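Local coordinates for secreted effector protein SifA (Salmonella typhimurium, PDB 3CXB) that is required for endosomal tubulation and the formation of Salmonella-induced filaments in epithelial cells, and interacts with host PLEKHM2, at residues 66-69 with 70-74; 166-169 with 170-173; 296-299 with 300-304. One frame throughout, in Å; residues are numbered along the deposited sequence.

Contact 1. Residues 66-69 with 70-74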
ATOM      1  N   THR A  66      -2.773  -0.160  -8.660  1.00 24.77           N
ATOM      2  CA  THR A  66      -2.278  -1.509  -8.381  1.00 29.06           C
ATOM      3  C   THR A  66      -3.297  -2.368  -7.647  1.00 30.39           C
ATOM      4  O   THR A  66      -3.426  -3.564  -7.957  1.00 29.66           O
ATOM      5  CB  THR A  66      -0.978  -1.506  -7.561  1.00 33.20           C
ATOM      6  OG1 THR A  66      -1.270  -1.105  -6.215  1.00 43.17           O
ATOM      7  CG2 THR A  66       0.037  -0.531  -8.164  1.00 31.82           C
ATOM      8  N   GLU A  67      -4.038  -1.782  -6.704  1.00 26.08           N
ATOM      9  CA  GLU A  67      -5.016  -2.584  -5.978  1.00 25.52           C
ATOM     10  C   GLU A  67      -6.020  -3.192  -6.927  1.00 26.95           C
ATOM     11  O   GLU A  67      -6.269  -4.404  -6.906  1.00 27.14           O
ATOM     12  CB  GLU A  67      -5.804  -1.757  -4.954  1.00 27.89           C
ATOM     13  CG  GLU A  67      -5.048  -1.267  -3.740  1.00 30.49           C
ATOM     14  CD  GLU A  67      -5.901  -0.367  -2.876  1.00 30.80           C
ATOM     15  OE1 GLU A  67      -5.418   0.056  -1.799  1.00 30.50           O
ATOM     16  OE2 GLU A  67      -7.055  -0.077  -3.281  1.00 33.02           O
ATOM     17  N   ILE A  68      -6.601  -2.341  -7.760  1.00 28.04           N
ATOM     18  CA  ILE A  68      -7.643  -2.776  -8.671  1.00 29.52           C
ATOM     19  C   ILE A  68      -7.184  -3.917  -9.522  1.00 31.42           C
ATOM     20  O   ILE A  68      -7.963  -4.822  -9.865  1.00 32.44           O
ATOM     21  CB  ILE A  68      -8.122  -1.632  -9.569  1.00 31.52           C
ATOM     22  CG1 ILE A  68      -8.629  -0.474  -8.694  1.00 35.67           C
ATOM     23  CG2 ILE A  68      -9.256  -2.122 -10.453  1.00 27.30           C
ATOM     24  CD1 ILE A  68      -8.957   0.814  -9.472  1.00 37.63           C
ATOM     25  N   PHE A  69      -5.903  -3.879  -9.855  1.00 32.61           N
ATOM     26  CA  PHE A  69      -5.326  -4.922 -10.672  1.00 33.33           C
ATOM     27  C   PHE A  69      -5.517  -6.268  -9.958  1.00 31.35           C
ATOM     28  O   PHE A  69      -6.049  -7.217 -10.533  1.00 27.61           O
ATOM     29  CB  PHE A  69      -3.840  -4.648 -10.888  1.00 34.63           C
ATOM     30  CG  PHE A  69      -3.165  -5.675 -11.734  1.00 35.51           C
ATOM     31  CD1 PHE A  69      -3.355  -5.692 -13.113  1.00 34.54           C
ATOM     32  CD2 PHE A  69      -2.338  -6.635 -11.149  1.00 36.38           C
ATOM     33  CE1 PHE A  69      -2.733  -6.638 -13.912  1.00 33.77           C
ATOM     34  CE2 PHE A  69      -1.710  -7.590 -11.939  1.00 38.53           C
ATOM     35  CZ  PHE A  69      -1.911  -7.588 -13.335  1.00 35.28           C
ATOM     36  N   PHE A  70      -5.107  -6.334  -8.692  1.00 32.33           N
ATOM     37  CA  PHE A  70      -5.222  -7.575  -7.933  1.00 34.14           C
ATOM     38  C   PHE A  70      -6.642  -7.939  -7.521  1.00 33.79           C
ATOM     39  O   PHE A  70      -6.950  -9.101  -7.283  1.00 32.44           O
ATOM     40  CB  PHE A  70      -4.270  -7.531  -6.739  1.00 33.28           C
ATOM     41  CG  PHE A  70      -2.827  -7.624  -7.149  1.00 36.54           C
ATOM     42  CD1 PHE A  70      -2.272  -8.843  -7.515  1.00 36.19           C
ATOM     43  CD2 PHE A  70      -2.046  -6.487  -7.264  1.00 37.31           C
ATOM     44  CE1 PHE A  70      -0.976  -8.915  -8.021  1.00 36.57           C
ATOM     45  CE2 PHE A  70      -0.734  -6.561  -7.776  1.00 37.31           C
ATOM     46  CZ  PHE A  70      -0.203  -7.772  -8.141  1.00 35.48           C
ATOM     47  N   GLU A  71      -7.522  -6.956  -7.445  1.00 35.91           N
ATOM     48  CA  GLU A  71      -8.893  -7.293  -7.111  1.00 37.62           C
ATOM     49  C   GLU A  71      -9.388  -8.079  -8.329  1.00 36.98           C
ATOM     50  O   GLU A  71     -10.159  -9.025  -8.215  1.00 36.20           O
ATOM     51  CB  GLU A  71      -9.727  -6.022  -6.882  1.00 37.99           C
ATOM     52  CG  GLU A  71      -9.646  -5.465  -5.444  1.00 41.10           C
ATOM     53  CD  GLU A  71     -10.290  -4.085  -5.269  1.00 43.50           C
ATOM     54  OE1 GLU A  71     -11.421  -3.883  -5.777  1.00 45.28           O
ATOM     55  OE2 GLU A  71      -9.674  -3.210  -4.607  1.00 41.20           O
ATOM     56  N   LEU A  72      -8.921  -7.690  -9.505  1.00 36.69           N
ATOM     57  CA  LEU A  72      -9.326  -8.387 -10.707  1.00 37.62           C
ATOM     58  C   LEU A  72      -8.728  -9.791 -10.689  1.00 36.88           C
ATOM     59  O   LEU A  72      -9.434 -10.778 -10.874  1.00 34.00           O
ATOM     60  CB  LEU A  72      -8.854  -7.626 -11.953  1.00 35.11           C
ATOM     61  CG  LEU A  72      -9.613  -6.328 -12.240  1.00 36.53           C
ATOM     62  CD1 LEU A  72      -8.822  -5.453 -13.185  1.00 32.57           C
ATOM     63  CD2 LEU A  72     -10.999  -6.657 -12.838  1.00 36.81           C
ATOM     64  N   LYS A  73      -7.422  -9.872 -10.454  1.00 37.76           N
ATOM     65  CA  LYS A  73      -6.747 -11.155 -10.430  1.00 39.79           C
ATOM     66  C   LYS A  73      -7.432 -12.075  -9.427  1.00 40.61           C
ATOM     67  O   LYS A  73      -7.737 -13.230  -9.726  1.00 40.31           O
ATOM     68  CB  LYS A  73      -5.288 -10.969 -10.058  1.00 39.32           C
ATOM     69  CG  LYS A  73      -4.476 -12.240 -10.163  1.00 41.10           C
ATOM     70  CD  LYS A  73      -3.040 -11.991  -9.734  1.00 42.99           C
ATOM     71  CE  LYS A  73      -2.251 -13.275  -9.592  1.00 39.97           C
ATOM     72  NZ  LYS A  73      -0.958 -12.988  -8.902  1.00 42.85           N
ATOM     73  N   GLU A  74      -7.697 -11.548  -8.242  1.00 42.16           N
ATOM     74  CA  GLU A  74      -8.364 -12.310  -7.200  1.00 43.84           C
ATOM     75  C   GLU A  74      -9.786 -12.702  -7.643  1.00 42.61           C
ATOM     76  O   GLU A  74     -10.272 -13.771  -7.289  1.00 42.88           O
ATOM     77  CB  GLU A  74      -8.397 -11.485  -5.908  1.00 48.17           C
ATOM     78  CG  GLU A  74      -8.507 -12.287  -4.611  1.00 57.41           C
ATOM     79  CD  GLU A  74      -9.867 -12.966  -4.424  1.00 62.55           C
ATOM     80  OE1 GLU A  74     -10.909 -12.294  -4.596  1.00 65.25           O
ATOM     81  OE2 GLU A  74      -9.900 -14.173  -4.089  1.00 65.64           O
TER
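F69 turns the edge of its ring onto the face of F70, the next residue in helix 62-75. The pair is edge-to-face (T-shaped), with ring centroids 5.1 Å apart and planes at 85°. CD2 of F69 does the touching: it stands over the centre of the F70 ring, 3.7 Å from F70 CE2. The first torsions send the rings of these adjacent residues to where they meet. CG of F69 lies anti to its backbone N (chi1 -180°), while CG of F70 lies anti to its carbonyl carbon (chi1 -70°). One turn apart, I68 and L72 make a lighter apolar contact, I68 CG2 to L72 CD1 at 4.3 Å. The usual i to i+4 backbone bonds join the two halves: E71 N to E67 O is 2.9 Å and K73 N to F69 O is 3.0 Å. The bond from F70 N to T66 O is weak. On the same helix the carboxylates of E67 and E71 come near each other, E67 OE2 to E71 OE2 at 4.3 Å. R64 forms a salt bridge to each through NH2, which probably offsets the repulsion between them. E67 OE1 is hydrogen-bonded to NE2 of H300. K73 reaches D157 in a salt bridge with its chain extended. I68 and L72 pack on helix 42-54, and L72 also touches strand 84-87. F70 touches V86 of that strand and Y152 of strand 145-153, and its ring meets that of Y158 of strand 158-167. The helix thus touches helix 42-54 and strands of both sheets.

Contact 2. Residues 166-169 with 170-173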
ATOM      1  N   LEU A 166      17.057   7.518  -2.277  1.00 68.02           N
ATOM      2  CA  LEU A 166      17.217   8.812  -1.629  1.00 76.08           C
ATOM      3  C   LEU A 166      17.974   9.769  -2.535  1.00 80.56           C
ATOM      4  O   LEU A 166      18.787   9.353  -3.361  1.00 78.01           O
ATOM      5  CB  LEU A 166      18.004   8.666  -0.332  1.00 77.66           C
ATOM      6  CG  LEU A 166      17.388   7.915   0.843  1.00 77.96           C
ATOM      7  CD1 LEU A 166      18.444   7.771   1.938  1.00 80.32           C
ATOM      8  CD2 LEU A 166      16.165   8.659   1.351  1.00 78.21           C
ATOM      9  N   ASN A 167      17.712  11.059  -2.361  1.00 85.16           N
ATOM     10  CA  ASN A 167      18.375  12.082  -3.150  1.00 92.96           C
ATOM     11  C   ASN A 167      18.654  13.307  -2.276  1.00 97.82           C
ATOM     12  O   ASN A 167      17.894  14.273  -2.276  1.00 96.94           O
ATOM     13  CB  ASN A 167      17.501  12.469  -4.341  1.00 91.45           C
ATOM     14  CG  ASN A 167      18.277  13.209  -5.409  1.00 94.32           C
ATOM     15  OD1 ASN A 167      18.927  14.222  -5.136  1.00 94.58           O
ATOM     16  ND2 ASN A 167      18.218  12.706  -6.635  1.00 94.00           N
ATOM     17  N   PRO A 168      19.755  13.274  -1.509  1.00 98.93           N
ATOM     18  CA  PRO A 168      20.112  14.394  -0.635  1.00107.20           C
ATOM     19  C   PRO A 168      20.541  15.617  -1.432  1.00109.35           C
ATOM     20  O   PRO A 168      20.675  15.555  -2.655  1.00109.70           O
ATOM     21  CB  PRO A 168      21.251  13.820   0.202  1.00102.95           C
ATOM     22  CG  PRO A 168      21.930  12.905  -0.762  1.00102.15           C
ATOM     23  CD  PRO A 168      20.759  12.199  -1.417  1.00101.31           C
ATOM     24  N   ALA A 169      20.753  16.726  -0.731  1.00112.19           N
ATOM     25  CA  ALA A 169      21.178  17.968  -1.364  1.00113.21           C
ATOM     26  C   ALA A 169      22.655  18.201  -1.073  1.00112.63           C
ATOM     27  O   ALA A 169      23.009  19.006  -0.211  1.00112.64           O
ATOM     28  CB  ALA A 169      20.344  19.134  -0.838  1.00115.96           C
ATOM     29  N   GLY A 170      23.516  17.488  -1.788  1.00108.89           N
ATOM     30  CA  GLY A 170      24.941  17.646  -1.572  1.00107.99           C
ATOM     31  C   GLY A 170      25.698  16.353  -1.776  1.00107.82           C
ATOM     32  O   GLY A 170      26.927  16.324  -1.708  1.00108.64           O
ATOM     33  N   ALA A 171      24.957  15.280  -2.024  1.00103.02           N
ATOM     34  CA  ALA A 171      25.552  13.968  -2.247  1.00 97.49           C
ATOM     35  C   ALA A 171      24.759  13.237  -3.321  1.00 94.65           C
ATOM     36  O   ALA A 171      23.557  13.455  -3.477  1.00 90.48           O
ATOM     37  CB  ALA A 171      25.553  13.163  -0.954  1.00 98.42           C
ATOM     38  N   PRO A 172      25.422  12.351  -4.073  1.00 90.00           N
ATOM     39  CA  PRO A 172      24.757  11.594  -5.135  1.00 90.15           C
ATOM     40  C   PRO A 172      23.589  10.761  -4.616  1.00 90.24           C
ATOM     41  O   PRO A 172      23.422  10.582  -3.404  1.00 89.99           O
ATOM     42  CB  PRO A 172      25.889  10.744  -5.711  1.00 90.57           C
ATOM     43  CG  PRO A 172      26.765  10.518  -4.521  1.00 91.58           C
ATOM     44  CD  PRO A 172      26.806  11.889  -3.886  1.00 90.92           C
ATOM     45  N   ILE A 173      22.786  10.261  -5.549  1.00 85.75           N
ATOM     46  CA  ILE A 173      21.616   9.459  -5.228  1.00 83.56           C
ATOM     47  C   ILE A 173      21.988   8.080  -4.658  1.00 82.11           C
ATOM     48  O   ILE A 173      22.854   7.384  -5.191  1.00 78.07           O
ATOM     49  CB  ILE A 173      20.724   9.305  -6.495  1.00 86.18           C
ATOM     50  CG1 ILE A 173      19.462   8.503  -6.166  1.00 87.92           C
ATOM     51  CG2 ILE A 173      21.520   8.643  -7.611  1.00 88.17           C
ATOM     52  CD1 ILE A 173      18.485   8.369  -7.324  1.00 89.45           C
TER
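I173 holds CG1 anti to its backbone N (chi1 -178°), and this branch comes up against the carbonyl oxygen of L166. The contact closes the connection of a beta hairpin: strand 158-167 leads into the loop and strand 174-177 follows it. The two halves run nearly antiparallel, with end-to-end directions 159° apart. No hydrogen bond joins them. Across the loop there are carbon contacts and one bent CA-H...O approach, from I173 CA to L166 O at 3.4 Å. Its angle at the hydrogen is 129°. The chain reverses at G170, which takes a positive phi. The loop is largely exposed, and several of its residues touch a crystal neighbour. N167, at the end of the incoming strand, is among them, as are G170, A171, P172 and I173 on the returning limb. At the base of the loop the strand pairing takes over, with backbone hydrogen bonds between L166 and L174 and between N167 and T145. The side chain of L166 is buried and touches Q273. P168 and A169 also rest on M144 and Q143. P168 points toward the returning limb, and CG of its ring meets A171. The neighbouring ring atom P168 CD lies 3.7 Å from the carbonyl O of P172. The apolar contact itself is P168 CG to A171 CB, at 3.6 Å.

Contact 3. Residues 296-299 with 300-304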
ATOM      1  N   ASP A 296       4.359   1.232   6.357  1.00 44.69           N
ATOM      2  CA  ASP A 296       2.981   1.365   5.886  1.00 44.46           C
ATOM      3  C   ASP A 296       2.758   0.586   4.591  1.00 43.75           C
ATOM      4  O   ASP A 296       1.845  -0.241   4.494  1.00 43.12           O
ATOM      5  CB  ASP A 296       2.626   2.842   5.643  1.00 47.59           C
ATOM      6  CG  ASP A 296       2.205   3.571   6.917  1.00 48.37           C
ATOM      7  OD1 ASP A 296       1.768   4.741   6.840  1.00 46.50           O
ATOM      8  OD2 ASP A 296       2.312   2.971   8.002  1.00 50.58           O
ATOM      9  N   GLN A 297       3.596   0.849   3.598  1.00 42.66           N
ATOM     10  CA  GLN A 297       3.460   0.178   2.312  1.00 43.81           C
ATOM     11  C   GLN A 297       3.647  -1.336   2.398  1.00 42.89           C
ATOM     12  O   GLN A 297       2.934  -2.102   1.735  1.00 41.26           O
ATOM     13  CB  GLN A 297       4.441   0.781   1.307  1.00 45.87           C
ATOM     14  CG  GLN A 297       4.057   2.174   0.814  1.00 50.57           C
ATOM     15  CD  GLN A 297       5.104   2.797  -0.114  1.00 53.40           C
ATOM     16  OE1 GLN A 297       5.522   2.192  -1.105  1.00 55.84           O
ATOM     17  NE2 GLN A 297       5.519   4.016   0.205  1.00 54.06           N
ATOM     18  N   VAL A 298       4.611  -1.769   3.207  1.00 40.95           N
ATOM     19  CA  VAL A 298       4.851  -3.196   3.377  1.00 38.69           C
ATOM     20  C   VAL A 298       3.574  -3.776   3.961  1.00 36.68           C
ATOM     21  O   VAL A 298       3.029  -4.781   3.478  1.00 33.56           O
ATOM     22  CB  VAL A 298       6.000  -3.482   4.374  1.00 40.30           C
ATOM     23  CG1 VAL A 298       6.013  -4.953   4.685  1.00 39.63           C
ATOM     24  CG2 VAL A 298       7.355  -3.072   3.784  1.00 40.79           C
ATOM     25  N   PHE A 299       3.101  -3.110   5.004  1.00 34.41           N
ATOM     26  CA  PHE A 299       1.899  -3.511   5.689  1.00 34.85           C
ATOM     27  C   PHE A 299       0.741  -3.554   4.700  1.00 35.78           C
ATOM     28  O   PHE A 299      -0.013  -4.539   4.656  1.00 34.41           O
ATOM     29  CB  PHE A 299       1.602  -2.530   6.824  1.00 36.92           C
ATOM     30  CG  PHE A 299       0.336  -2.832   7.565  1.00 39.58           C
ATOM     31  CD1 PHE A 299      -0.903  -2.665   6.951  1.00 40.44           C
ATOM     32  CD2 PHE A 299       0.380  -3.307   8.874  1.00 43.14           C
ATOM     33  CE1 PHE A 299      -2.081  -2.967   7.626  1.00 41.06           C
ATOM     34  CE2 PHE A 299      -0.789  -3.615   9.567  1.00 42.81           C
ATOM     35  CZ  PHE A 299      -2.026  -3.447   8.943  1.00 41.29           C
ATOM     36  N   HIS A 300       0.604  -2.493   3.902  1.00 34.73           N
ATOM     37  CA  HIS A 300      -0.486  -2.442   2.923  1.00 36.01           C
ATOM     38  C   HIS A 300      -0.354  -3.540   1.895  1.00 35.82           C
ATOM     39  O   HIS A 300      -1.353  -4.030   1.374  1.00 34.42           O
ATOM     40  CB  HIS A 300      -0.550  -1.086   2.205  1.00 33.85           C
ATOM     41  CG  HIS A 300      -1.480  -1.074   1.032  1.00 32.00           C
ATOM     42  ND1 HIS A 300      -1.079  -1.439  -0.234  1.00 32.01           N
ATOM     43  CD2 HIS A 300      -2.802  -0.782   0.940  1.00 32.97           C
ATOM     44  CE1 HIS A 300      -2.112  -1.373  -1.058  1.00 32.87           C
ATOM     45  NE2 HIS A 300      -3.170  -0.976  -0.371  1.00 33.46           N
ATOM     46  N   ALA A 301       0.887  -3.915   1.604  1.00 37.54           N
ATOM     47  CA  ALA A 301       1.175  -4.970   0.645  1.00 38.06           C
ATOM     48  C   ALA A 301       0.627  -6.287   1.188  1.00 40.54           C
ATOM     49  O   ALA A 301       0.065  -7.105   0.445  1.00 37.91           O
ATOM     50  CB  ALA A 301       2.669  -5.068   0.446  1.00 36.66           C
ATOM     51  N   ILE A 302       0.765  -6.473   2.499  1.00 41.75           N
ATOM     52  CA  ILE A 302       0.312  -7.709   3.139  1.00 43.32           C
ATOM     53  C   ILE A 302      -1.177  -7.781   3.413  1.00 44.36           C
ATOM     54  O   ILE A 302      -1.855  -8.681   2.927  1.00 43.86           O
ATOM     55  CB  ILE A 302       1.055  -7.955   4.478  1.00 46.03           C
ATOM     56  CG1 ILE A 302       2.542  -8.175   4.207  1.00 45.07           C
ATOM     57  CG2 ILE A 302       0.457  -9.163   5.207  1.00 46.23           C
ATOM     58  CD1 ILE A 302       3.375  -7.993   5.432  1.00 45.07           C
ATOM     59  N   PHE A 303      -1.689  -6.830   4.180  1.00 43.31           N
ATOM     60  CA  PHE A 303      -3.102  -6.850   4.532  1.00 43.01           C
ATOM     61  C   PHE A 303      -4.028  -6.166   3.542  1.00 40.71           C
ATOM     62  O   PHE A 303      -5.258  -6.286   3.650  1.00 40.26           O
ATOM     63  CB  PHE A 303      -3.302  -6.237   5.926  1.00 46.30           C
ATOM     64  CG  PHE A 303      -2.376  -6.799   6.967  1.00 48.49           C
ATOM     65  CD1 PHE A 303      -1.071  -6.329   7.071  1.00 48.85           C
ATOM     66  CD2 PHE A 303      -2.773  -7.863   7.770  1.00 49.13           C
ATOM     67  CE1 PHE A 303      -0.180  -6.899   7.954  1.00 48.74           C
ATOM     68  CE2 PHE A 303      -1.888  -8.439   8.659  1.00 50.35           C
ATOM     69  CZ  PHE A 303      -0.583  -7.962   8.745  1.00 51.16           C
ATOM     70  N   ARG A 304      -3.445  -5.462   2.575  1.00 36.45           N
ATOM     71  CA  ARG A 304      -4.226  -4.740   1.576  1.00 34.72           C
ATOM     72  C   ARG A 304      -5.184  -3.787   2.278  1.00 32.94           C
ATOM     73  O   ARG A 304      -6.385  -3.745   1.988  1.00 30.60           O
ATOM     74  CB  ARG A 304      -5.018  -5.691   0.689  1.00 30.81           C
ATOM     75  CG  ARG A 304      -5.174  -5.168  -0.723  1.00 29.93           C
ATOM     76  CD  ARG A 304      -3.797  -4.806  -1.354  1.00 31.85           C
ATOM     77  NE  ARG A 304      -2.779  -5.847  -1.162  1.00 27.99           N
ATOM     78  CZ  ARG A 304      -2.817  -7.056  -1.721  1.00 27.63           C
ATOM     79  NH1 ARG A 304      -1.860  -7.932  -1.469  1.00 27.89           N
ATOM     80  NH2 ARG A 304      -3.791  -7.388  -2.553  1.00 29.67           N
TER
HETATM   81  O   HOH W   1       1.562  -1.520  -0.894  1.00 33.02           O
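The last turns of helix 283-303 carry this contact, and R304 leaves the helix with positive phi. F299 and F303 sit one turn apart. F303 CD1 lies over the centre of the F299 ring, 3.6 Å from F299 CE1. The ring planes are at 31°, an oblique meeting. Beside them, the side chains of V298 and I302 lie side by side, V298 CG1 4.1 Å from I302 CD1. F303 N bonds to F299 O at 2.9 Å. H300 has CG anti to the backbone N (chi1 170°), and its ring leads off from the helix turn. A water in the plane of the ring lies 2.7 Å from H300 ND1. It also donates to Q297 O at 3.0 Å. The water and E67, at the two ring nitrogens, together would hold the ring's orientation. R304 folds back over the helix end. Its NH1 donates to A301 O at 2.8 Å, nearly straight at 170°, with the oxygen in the guanidinium plane. D296 reaches K209 and Y205 of helix 197-220, and Q297 reaches R150 of strand 145-153. F303 packs on helix 197-220 and F299 on both that helix and P307 of helix 307-324. A301 touches Y158 of strand 158-167, and the H300 ring meets its ring.

Contacts 1 and 3 are turns of two helices, 62-75 and 283-303. Their centres are 14 Å apart, and they touch through the imidazole of H300 and the carboxylate of E67. Both meet Y158 of strand 158-167. Contact 1 is buried, and contact 3 is partly buried near the centre of the chain. Each pairs two phenylalanines, adjacent in contact 1 and one turn apart in contact 3. Contact 2 is a surface loop at the far end of that strand. Its centre lies 35 Å from that of contact 1 and 28 Å from that of contact 3. Its contacts are made mainly by prolines, alanines and one isoleucine, with no hydrogen bond between its halves.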